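Local coordinates for protein hydroxyglutarate synthase (Pseudomonas putida, PDB 6W1G) that catalyses the iron(II)-dependent decarboxylation and hydroxylation of 2-oxoadipate to D-2-hydroxyglutarate in D-lysine catabolism, at residues Tyr31-Val45 with Leu227-Met241. Numbering follows the deposited sequence.
Sequences YGTLLELVSEINQQV and LTPRTLDIDAIQLGM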
ATOM      1  N   TYR A  31      13.974   7.273   8.945  1.00 12.94           N
ATOM      2  CA  TYR A  31      12.833   6.367   9.019  1.00 12.70           C
ATOM      3  C   TYR A  31      12.605   5.898  10.450  1.00 12.39           C
ATOM      4  O   TYR A  31      11.469   5.808  10.912  1.00 13.44           O
ATOM      5  CB  TYR A  31      13.033   5.204   8.061  1.00 13.41           C
ATOM      6  CG  TYR A  31      12.066   4.081   8.250  1.00 12.01           C
ATOM      7  CD1 TYR A  31      10.778   4.132   7.741  1.00 12.34           C
ATOM      8  CD2 TYR A  31      12.464   2.933   8.899  1.00 11.90           C
ATOM      9  CE1 TYR A  31       9.931   3.039   7.866  1.00 12.65           C
ATOM     10  CE2 TYR A  31      11.640   1.858   9.046  1.00 12.97           C
ATOM     11  CZ  TYR A  31      10.364   1.899   8.520  1.00 12.51           C
ATOM     12  OH  TYR A  31       9.495   0.836   8.678  1.00 14.19           O
ATOM     13  N   GLY A  32      13.671   5.599  11.191  1.00 13.92           N
ATOM     14  CA  GLY A  32      13.506   5.308  12.597  1.00 13.93           C
ATOM     15  C   GLY A  32      12.908   6.461  13.387  1.00 14.07           C
ATOM     16  O   GLY A  32      12.057   6.252  14.268  1.00 14.90           O
ATOM     17  N   THR A  33      13.356   7.693  13.099  1.00 14.44           N
ATOM     18  CA  THR A  33      12.744   8.871  13.707  1.00 15.30           C
ATOM     19  C   THR A  33      11.259   8.932  13.391  1.00 14.15           C
ATOM     20  O   THR A  33      10.445   9.196  14.286  1.00 15.40           O
ATOM     21  CB  THR A  33      13.484  10.090  13.177  1.00 16.50           C
ATOM     22  OG1 THR A  33      14.882   9.920  13.427  1.00 17.73           O
ATOM     23  CG2 THR A  33      12.980  11.336  13.856  1.00 18.38           C
ATOM     24  N   LEU A  34      10.899   8.711  12.135  1.00 13.51           N
ATOM     25  CA  LEU A  34       9.488   8.690  11.781  1.00 13.04           C
ATOM     26  C   LEU A  34       8.712   7.640  12.568  1.00 12.85           C
ATOM     27  O   LEU A  34       7.597   7.890  13.045  1.00 13.32           O
ATOM     28  CB  LEU A  34       9.333   8.440  10.282  1.00 13.24           C
ATOM     29  CG  LEU A  34       7.886   8.366   9.792  1.00 13.96           C
ATOM     30  CD1 LEU A  34       7.174   9.683   9.928  1.00 15.78           C
ATOM     31  CD2 LEU A  34       7.874   7.896   8.356  1.00 14.58           C
ATOM     32  N   LEU A  35       9.260   6.442  12.692  1.00 13.51           N
ATOM     33  CA  LEU A  35       8.559   5.404  13.434  1.00 13.74           C
ATOM     34  C   LEU A  35       8.281   5.805  14.873  1.00 14.33           C
ATOM     35  O   LEU A  35       7.218   5.482  15.427  1.00 14.01           O
ATOM     36  CB  LEU A  35       9.305   4.079  13.432  1.00 13.28           C
ATOM     37  CG  LEU A  35       9.451   3.366  12.105  1.00 14.76           C
ATOM     38  CD1 LEU A  35      10.131   2.037  12.373  1.00 16.19           C
ATOM     39  CD2 LEU A  35       8.194   3.201  11.403  1.00 17.44           C
ATOM     40  N   GLU A  36       9.231   6.500  15.518  1.00 14.80           N
ATOM     41  CA  GLU A  36       8.988   6.947  16.892  1.00 16.63           C
ATOM     42  C   GLU A  36       7.844   7.950  16.938  1.00 15.09           C
ATOM     43  O   GLU A  36       6.997   7.902  17.830  1.00 16.87           O
ATOM     44  CB  GLU A  36      10.283   7.556  17.440  1.00 20.69           C
ATOM     45  CG  GLU A  36      11.379   6.534  17.664  1.00 27.97           C
ATOM     46  CD  GLU A  36      12.703   7.118  18.127  1.00 38.23           C
ATOM     47  OE1 GLU A  36      12.925   8.334  17.955  1.00 40.61           O
ATOM     48  OE2 GLU A  36      13.528   6.340  18.655  1.00 42.30           O
ATOM     49  N   LEU A  37       7.792   8.840  15.958  1.00 15.63           N
ATOM     50  CA  LEU A  37       6.723   9.827  15.898  1.00 15.77           C
ATOM     51  C   LEU A  37       5.379   9.157  15.636  1.00 13.86           C
ATOM     52  O   LEU A  37       4.379   9.511  16.243  1.00 14.69           O
ATOM     53  CB  LEU A  37       7.065  10.825  14.813  1.00 16.85           C
ATOM     54  CG  LEU A  37       6.154  12.035  14.695  1.00 20.19           C
ATOM     55  CD1 LEU A  37       6.171  12.897  15.983  1.00 23.48           C
ATOM     56  CD2 LEU A  37       6.621  12.843  13.504  1.00 21.90           C
ATOM     57  N   VAL A  38       5.351   8.156  14.761  1.00 12.61           N
ATOM     58  CA  VAL A  38       4.113   7.438  14.455  1.00 12.54           C
ATOM     59  C   VAL A  38       3.567   6.761  15.695  1.00 12.21           C
ATOM     60  O   VAL A  38       2.361   6.808  15.973  1.00 12.99           O
ATOM     61  CB  VAL A  38       4.341   6.436  13.316  1.00 12.38           C
ATOM     62  CG1 VAL A  38       3.130   5.496  13.165  1.00 14.46           C
ATOM     63  CG2 VAL A  38       4.609   7.160  11.994  1.00 13.91           C
ATOM     64  N   SER A  39       4.447   6.114  16.456  1.00 13.52           N
ATOM     65  CA  SER A  39       3.985   5.435  17.657  1.00 15.35           C
ATOM     66  C   SER A  39       3.364   6.427  18.636  1.00 15.52           C
ATOM     67  O   SER A  39       2.325   6.154  19.241  1.00 16.30           O
ATOM     68  CB  SER A  39       5.149   4.704  18.310  1.00 19.49           C
ATOM     69  OG  SER A  39       4.733   4.070  19.498  1.00 26.64           O
ATOM     70  N   GLU A  40       3.999   7.587  18.806  1.00 17.34           N
ATOM     71  CA  GLU A  40       3.468   8.590  19.726  1.00 19.60           C
ATOM     72  C   GLU A  40       2.130   9.131  19.251  1.00 17.84           C
ATOM     73  O   GLU A  40       1.181   9.258  20.042  1.00 18.06           O
ATOM     74  CB  GLU A  40       4.478   9.733  19.813  1.00 24.50           C
ATOM     75  CG  GLU A  40       4.141  10.834  20.782  1.00 33.56           C
ATOM     76  CD  GLU A  40       5.284  11.833  20.957  1.00 41.79           C
ATOM     77  OE1 GLU A  40       5.678  12.480  19.965  1.00 43.50           O
ATOM     78  OE2 GLU A  40       5.794  11.962  22.088  1.00 47.93           O
ATOM     79  N   ILE A  41       2.036   9.495  17.978  1.00 15.67           N
ATOM     80  CA  ILE A  41       0.771   9.997  17.435  1.00 16.00           C
ATOM     81  C   ILE A  41      -0.352   8.975  17.578  1.00 13.61           C
ATOM     82  O   ILE A  41      -1.490   9.319  17.954  1.00 15.06           O
ATOM     83  CB  ILE A  41       0.924  10.454  15.980  1.00 16.89           C
ATOM     84  CG1 ILE A  41       1.754  11.732  15.897  1.00 26.07           C
ATOM     85  CG2 ILE A  41      -0.410  10.617  15.255  1.00 17.77           C
ATOM     86  CD1 ILE A  41       1.122  12.935  16.512  1.00 32.05           C
ATOM     87  N   ASN A  42      -0.068   7.701  17.261  1.00 14.03           N
ATOM     88  CA  ASN A  42      -1.110   6.681  17.287  1.00 13.52           C
ATOM     89  C   ASN A  42      -1.597   6.459  18.706  1.00 14.23           C
ATOM     90  O   ASN A  42      -2.795   6.325  18.940  1.00 15.06           O
ATOM     91  CB  ASN A  42      -0.551   5.393  16.723  1.00 13.23           C
ATOM     92  CG  ASN A  42      -0.371   5.447  15.205  1.00 12.79           C
ATOM     93  OD1 ASN A  42      -0.668   6.461  14.564  1.00 14.22           O
ATOM     94  ND2 ASN A  42       0.088   4.357  14.630  1.00 13.71           N
ATOM     95  N   GLN A  43      -0.680   6.491  19.666  1.00 16.23           N
ATOM     96  CA  GLN A  43      -1.081   6.341  21.054  1.00 17.66           C
ATOM     97  C   GLN A  43      -1.957   7.496  21.503  1.00 17.51           C
ATOM     98  O   GLN A  43      -2.933   7.295  22.233  1.00 17.77           O
ATOM     99  CB  GLN A  43       0.175   6.284  21.911  1.00 21.54           C
ATOM    100  CG  GLN A  43       0.837   4.918  21.983  1.00 31.48           C
ATOM    101  CD  GLN A  43       1.597   4.652  23.285  1.00 40.78           C
ATOM    102  OE1 GLN A  43       1.769   5.533  24.134  1.00 42.84           O
ATOM    103  NE2 GLN A  43       2.059   3.414  23.438  1.00 43.67           N
ATOM    104  N   GLN A  44      -1.611   8.719  21.101  1.00 17.15           N
ATOM    105  CA  GLN A  44      -2.426   9.880  21.438  1.00 17.80           C
ATOM    106  C   GLN A  44      -3.826   9.756  20.854  1.00 16.32           C
ATOM    107  O   GLN A  44      -4.808  10.046  21.532  1.00 17.13           O
ATOM    108  CB  GLN A  44      -1.741  11.131  20.912  1.00 20.45           C
ATOM    109  CG  GLN A  44      -2.483  12.459  21.147  1.00 25.78           C
ATOM    110  CD  GLN A  44      -1.626  13.671  20.815  1.00 29.53           C
ATOM    111  OE1 GLN A  44      -1.523  14.614  21.610  1.00 33.91           O
ATOM    112  NE2 GLN A  44      -1.017  13.661  19.633  1.00 32.60           N
ATOM    113  N   VAL A  45      -3.947   9.336  19.592  1.00 14.73           N
ATOM    114  CA  VAL A  45      -5.275   9.223  19.004  1.00 15.43           C
ATOM    115  C   VAL A  45      -6.107   8.216  19.783  1.00 15.93           C
ATOM    116  O   VAL A  45      -7.276   8.460  20.097  1.00 16.27           O
ATOM    117  CB  VAL A  45      -5.179   8.808  17.523  1.00 13.84           C
ATOM    118  CG1 VAL A  45      -6.537   8.356  17.045  1.00 15.95           C
ATOM    119  CG2 VAL A  45      -4.604   9.942  16.655  1.00 14.06           C
ATOM    120  N   LEU A 227       9.533   2.954   2.425  1.00 11.57           N
ATOM    121  CA  LEU A 227       8.826   2.069   3.329  1.00 10.90           C
ATOM    122  C   LEU A 227       7.960   2.954   4.209  1.00 11.58           C
ATOM    123  O   LEU A 227       8.500   3.813   4.914  1.00 14.00           O
ATOM    124  CB  LEU A 227       9.841   1.329   4.161  1.00 12.84           C
ATOM    125  CG  LEU A 227       9.526   0.067   4.776  1.00 14.83           C
ATOM    126  CD1 LEU A 227       8.754  -0.927   4.156  1.00 15.36           C
ATOM    127  CD2 LEU A 227      10.573  -0.490   5.626  1.00 15.05           C
ATOM    128  N   THR A 228       6.652   2.742   4.158  1.00 10.81           N
ATOM    129  CA  THR A 228       5.673   3.692   4.700  1.00 10.74           C
ATOM    130  C   THR A 228       4.942   3.065   5.864  1.00 10.25           C
ATOM    131  O   THR A 228       4.239   2.051   5.676  1.00 11.31           O
ATOM    132  CB  THR A 228       4.663   4.061   3.610  1.00 11.08           C
ATOM    133  OG1 THR A 228       5.408   4.600   2.524  1.00 11.82           O
ATOM    134  CG2 THR A 228       3.651   5.049   4.132  1.00 12.02           C
ATOM    135  N   PRO A 229       5.074   3.647   7.056  1.00 10.24           N
ATOM    136  CA  PRO A 229       4.269   3.208   8.197  1.00 10.69           C
ATOM    137  C   PRO A 229       2.896   3.844   8.148  1.00 10.57           C
ATOM    138  O   PRO A 229       2.658   4.831   7.453  1.00 11.75           O
ATOM    139  CB  PRO A 229       5.057   3.710   9.409  1.00 12.13           C
ATOM    140  CG  PRO A 229       5.719   4.927   8.928  1.00 13.64           C
ATOM    141  CD  PRO A 229       5.989   4.753   7.441  1.00 11.66           C
ATOM    142  N   ARG A 230       1.988   3.269   8.930  1.00 11.02           N
ATOM    143  CA  ARG A 230       0.611   3.714   9.023  1.00 10.16           C
ATOM    144  C   ARG A 230       0.384   4.519  10.300  1.00 10.55           C
ATOM    145  O   ARG A 230       0.633   4.038  11.408  1.00 11.80           O
ATOM    146  CB  ARG A 230      -0.352   2.519   9.016  1.00 11.08           C
ATOM    147  CG  ARG A 230      -1.797   2.927   9.171  1.00 11.33           C
ATOM    148  CD  ARG A 230      -2.723   1.719   9.176  1.00 10.72           C
ATOM    149  NE  ARG A 230      -4.076   2.125   9.445  1.00 11.37           N
ATOM    150  CZ  ARG A 230      -5.110   1.305   9.652  1.00 11.51           C
ATOM    151  NH1 ARG A 230      -4.941  -0.017   9.634  1.00 11.15           N
ATOM    152  NH2 ARG A 230      -6.308   1.798   9.883  1.00 15.21           N
ATOM    153  N   THR A 231      -0.067   5.762  10.128  1.00 10.12           N
ATOM    154  CA  THR A 231      -0.502   6.565  11.252  1.00 10.82           C
ATOM    155  C   THR A 231      -2.013   6.672  11.279  1.00 10.67           C
ATOM    156  O   THR A 231      -2.677   6.649  10.254  1.00 11.18           O
ATOM    157  CB  THR A 231       0.132   7.970  11.224  1.00 12.82           C
ATOM    158  OG1 THR A 231      -0.228   8.709  12.394  1.00 14.85           O
ATOM    159  CG2 THR A 231      -0.265   8.792  10.033  1.00 14.58           C
ATOM    160  N   LEU A 232      -2.534   6.874  12.495  1.00 11.23           N
ATOM    161  CA  LEU A 232      -3.955   7.160  12.674  1.00 11.75           C
ATOM    162  C   LEU A 232      -4.307   8.631  12.431  1.00 12.13           C
ATOM    163  O   LEU A 232      -5.471   8.970  12.389  1.00 13.11           O
ATOM    164  CB  LEU A 232      -4.390   6.772  14.091  1.00 11.76           C
ATOM    165  CG  LEU A 232      -4.253   5.289  14.405  1.00 10.80           C
ATOM    166  CD1 LEU A 232      -4.677   5.015  15.852  1.00 12.04           C
ATOM    167  CD2 LEU A 232      -5.031   4.415  13.436  1.00 12.06           C
ATOM    168  N   ASP A 233      -3.334   9.535  12.281  1.00 12.90           N
ATOM    169  CA  ASP A 233      -3.671  10.960  12.102  1.00 12.80           C
ATOM    170  C   ASP A 233      -2.546  11.664  11.349  1.00 13.62           C
ATOM    171  O   ASP A 233      -1.563  12.093  11.945  1.00 13.51           O
ATOM    172  CB  ASP A 233      -3.945  11.631  13.451  1.00 14.52           C
ATOM    173  CG  ASP A 233      -4.461  13.040  13.286  1.00 15.69           C
ATOM    174  OD1 ASP A 233      -4.331  13.640  12.195  1.00 14.91           O
ATOM    175  OD2 ASP A 233      -5.002  13.607  14.277  1.00 17.44           O
ATOM    176  N   ILE A 234      -2.696  11.770  10.027  1.00 12.80           N
ATOM    177  CA  ILE A 234      -1.640  12.368   9.225  1.00 13.31           C
ATOM    178  C   ILE A 234      -1.535  13.863   9.477  1.00 13.79           C
ATOM    179  O   ILE A 234      -0.465  14.444   9.307  1.00 15.07           O
ATOM    180  CB  ILE A 234      -1.840  12.027   7.736  1.00 13.54           C
ATOM    181  CG1 ILE A 234      -0.534  12.233   6.962  1.00 13.74           C
ATOM    182  CG2 ILE A 234      -2.925  12.869   7.126  1.00 15.37           C
ATOM    183  CD1 ILE A 234      -0.593  11.704   5.588  1.00 15.69           C
ATOM    184  N   ASP A 235      -2.631  14.521   9.872  1.00 14.20           N
ATOM    185  CA  ASP A 235      -2.497  15.942  10.173  1.00 14.26           C
ATOM    186  C   ASP A 235      -1.608  16.144  11.387  1.00 14.45           C
ATOM    187  O   ASP A 235      -0.764  17.042  11.424  1.00 14.49           O
ATOM    188  CB  ASP A 235      -3.862  16.554  10.465  1.00 15.77           C
ATOM    189  CG  ASP A 235      -4.798  16.568   9.261  1.00 17.82           C
ATOM    190  OD1 ASP A 235      -4.333  16.788   8.150  1.00 19.64           O
ATOM    191  OD2 ASP A 235      -6.013  16.370   9.436  1.00 22.38           O
ATOM    192  N   ALA A 236      -1.801  15.318  12.401  1.00 14.53           N
ATOM    193  CA  ALA A 236      -0.998  15.385  13.602  1.00 15.39           C
ATOM    194  C   ALA A 236       0.452  15.061  13.306  1.00 15.02           C
ATOM    195  O   ALA A 236       1.361  15.704  13.847  1.00 16.67           O
ATOM    196  CB  ALA A 236      -1.564  14.470  14.678  1.00 15.47           C
ATOM    197  N   ILE A 237       0.708  14.061  12.470  1.00 15.15           N
ATOM    198  CA  ILE A 237       2.107  13.756  12.234  0.55 15.24           C
ATOM    199  C   ILE A 237       2.772  14.913  11.481  1.00 14.75           C
ATOM    200  O   ILE A 237       3.930  15.217  11.730  1.00 14.56           O
ATOM    201  CB  ILE A 237       2.281  12.377  11.571  0.55 15.45           C
ATOM    202  CG1 ILE A 237       3.641  11.855  11.979  0.55 17.11           C
ATOM    203  CG2 ILE A 237       2.009  12.487  10.122  0.55 14.41           C
ATOM    204  CD1 ILE A 237       3.737  10.407  11.847  0.55 15.70           C
ATOM    205  N   GLN A 238       2.064  15.546  10.536  1.00 14.22           N
ATOM    206  CA  GLN A 238       2.643  16.674   9.801  0.60 15.83           C
ATOM    207  C   GLN A 238       3.041  17.799  10.744  1.00 15.12           C
ATOM    208  O   GLN A 238       4.048  18.463  10.500  1.00 17.12           O
ATOM    209  CB  GLN A 238       1.678  17.207   8.748  0.60 19.45           C
ATOM    210  CG  GLN A 238       1.651  16.410   7.481  0.60 19.80           C
ATOM    211  CD  GLN A 238       0.902  17.126   6.386  0.60 23.70           C
ATOM    212  OE1 GLN A 238      -0.306  17.325   6.473  0.60 28.84           O
ATOM    213  NE2 GLN A 238       1.620  17.546   5.362  0.60 23.34           N
ATOM    214  N   LEU A 239       2.282  18.001  11.819  1.00 14.78           N
ATOM    215  CA  LEU A 239       2.607  19.023  12.789  1.00 15.42           C
ATOM    216  C   LEU A 239       3.840  18.670  13.617  1.00 16.88           C
ATOM    217  O   LEU A 239       4.482  19.562  14.178  1.00 17.44           O
ATOM    218  CB  LEU A 239       1.475  19.323  13.758  1.00 17.95           C
ATOM    219  CG  LEU A 239       0.380  20.192  13.232  1.00 19.55           C
ATOM    220  CD1 LEU A 239      -0.754  20.259  14.276  1.00 19.60           C
ATOM    221  CD2 LEU A 239       0.872  21.602  12.945  1.00 17.46           C
ATOM    222  N   GLY A 240       4.142  17.394  13.773  1.00 17.93           N
ATOM    223  CA  GLY A 240       5.336  16.975  14.491  1.00 21.12           C
ATOM    224  C   GLY A 240       6.602  16.772  13.658  1.00 22.70           C
ATOM    225  O   GLY A 240       7.695  16.765  14.257  1.00 25.32           O
ATOM    226  N   MET A 241       6.489  16.707  12.297  1.00 21.79           N
ATOM    227  CA  MET A 241       7.581  16.336  11.368  1.00 21.30           C
ATOM    228  C   MET A 241       8.659  17.412  11.089  1.00 20.81           C
ATOM    229  O   MET A 241       9.866  17.066  11.031  1.00 22.64           O
ATOM    230  CB  MET A 241       7.033  15.843  10.032  1.00 22.39           C
ATOM    231  CG  MET A 241       6.569  14.415  10.040  1.00 21.77           C
ATOM    232  SD  MET A 241       5.559  13.869   8.687  1.00 24.23           S
ATOM    233  CE  MET A 241       6.798  13.503   7.490  1.00 24.62           C
TER
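Ile237, on the short helix 234-240, drops as a knob into a hole formed by Leu34, Leu37, Val38 and Ile41 of helix 31-45. In the conformer modelled here, Ile237 CD1 lies 3.4 Å from Val38 CG2, and CG1 of the same isoleucine meets Leu37 CD2 obliquely; a second conformer exists, so this closeness should not be pressed. Next along, the fit is firmly tight, with Ile41 CD1 3.6 Å from Ala236 CB. The helix axes cross at 133°, and Gly240, with no side chain, leaves room for Leu37. Toward the strand, Pro229 offers its ring carbons to Leu34 CD2 (3.7 Å from Pro229 CG) and to Leu35 CD2.

Asn42 holds the link between strand and helix. Its CG lies anti to the carbonyl carbon (chi1 -73°), which carries the amide to the 230-232 backbone. ND2 gives a nearly straight bond to a lone pair of Arg230 O (3.3 Å), while OD1 accepts from Leu232 N at 2.8 Å, from above the carbonyl plane, and from Thr231 OG1 at 3.2 Å. Thr231 OG1 in turn accepts from Asp233 N, an ST turn leading into the N-cap, where Asp233 OD1 takes Ala236 N. A leucine in place of Asn42 would probably leave Arg230 O and Leu232 N without these mates and the turn freer to shift.

Toward the partly exposed Leu232 and Asp233 the packing is ordinary: Val45 CG1 rests 4.0 Å from Leu232 CB, and Val45 CG2 meets Asp233 CB. Glu36, Glu40 and Gln43 of the same helix are exposed and take no part. The chemistry is thus an apolar interlock plus one amide bonded to two backbone groups and a threonine hydroxyl, which probably steadies the chain as it leaves the edge strand that begins with the metal ligand His226.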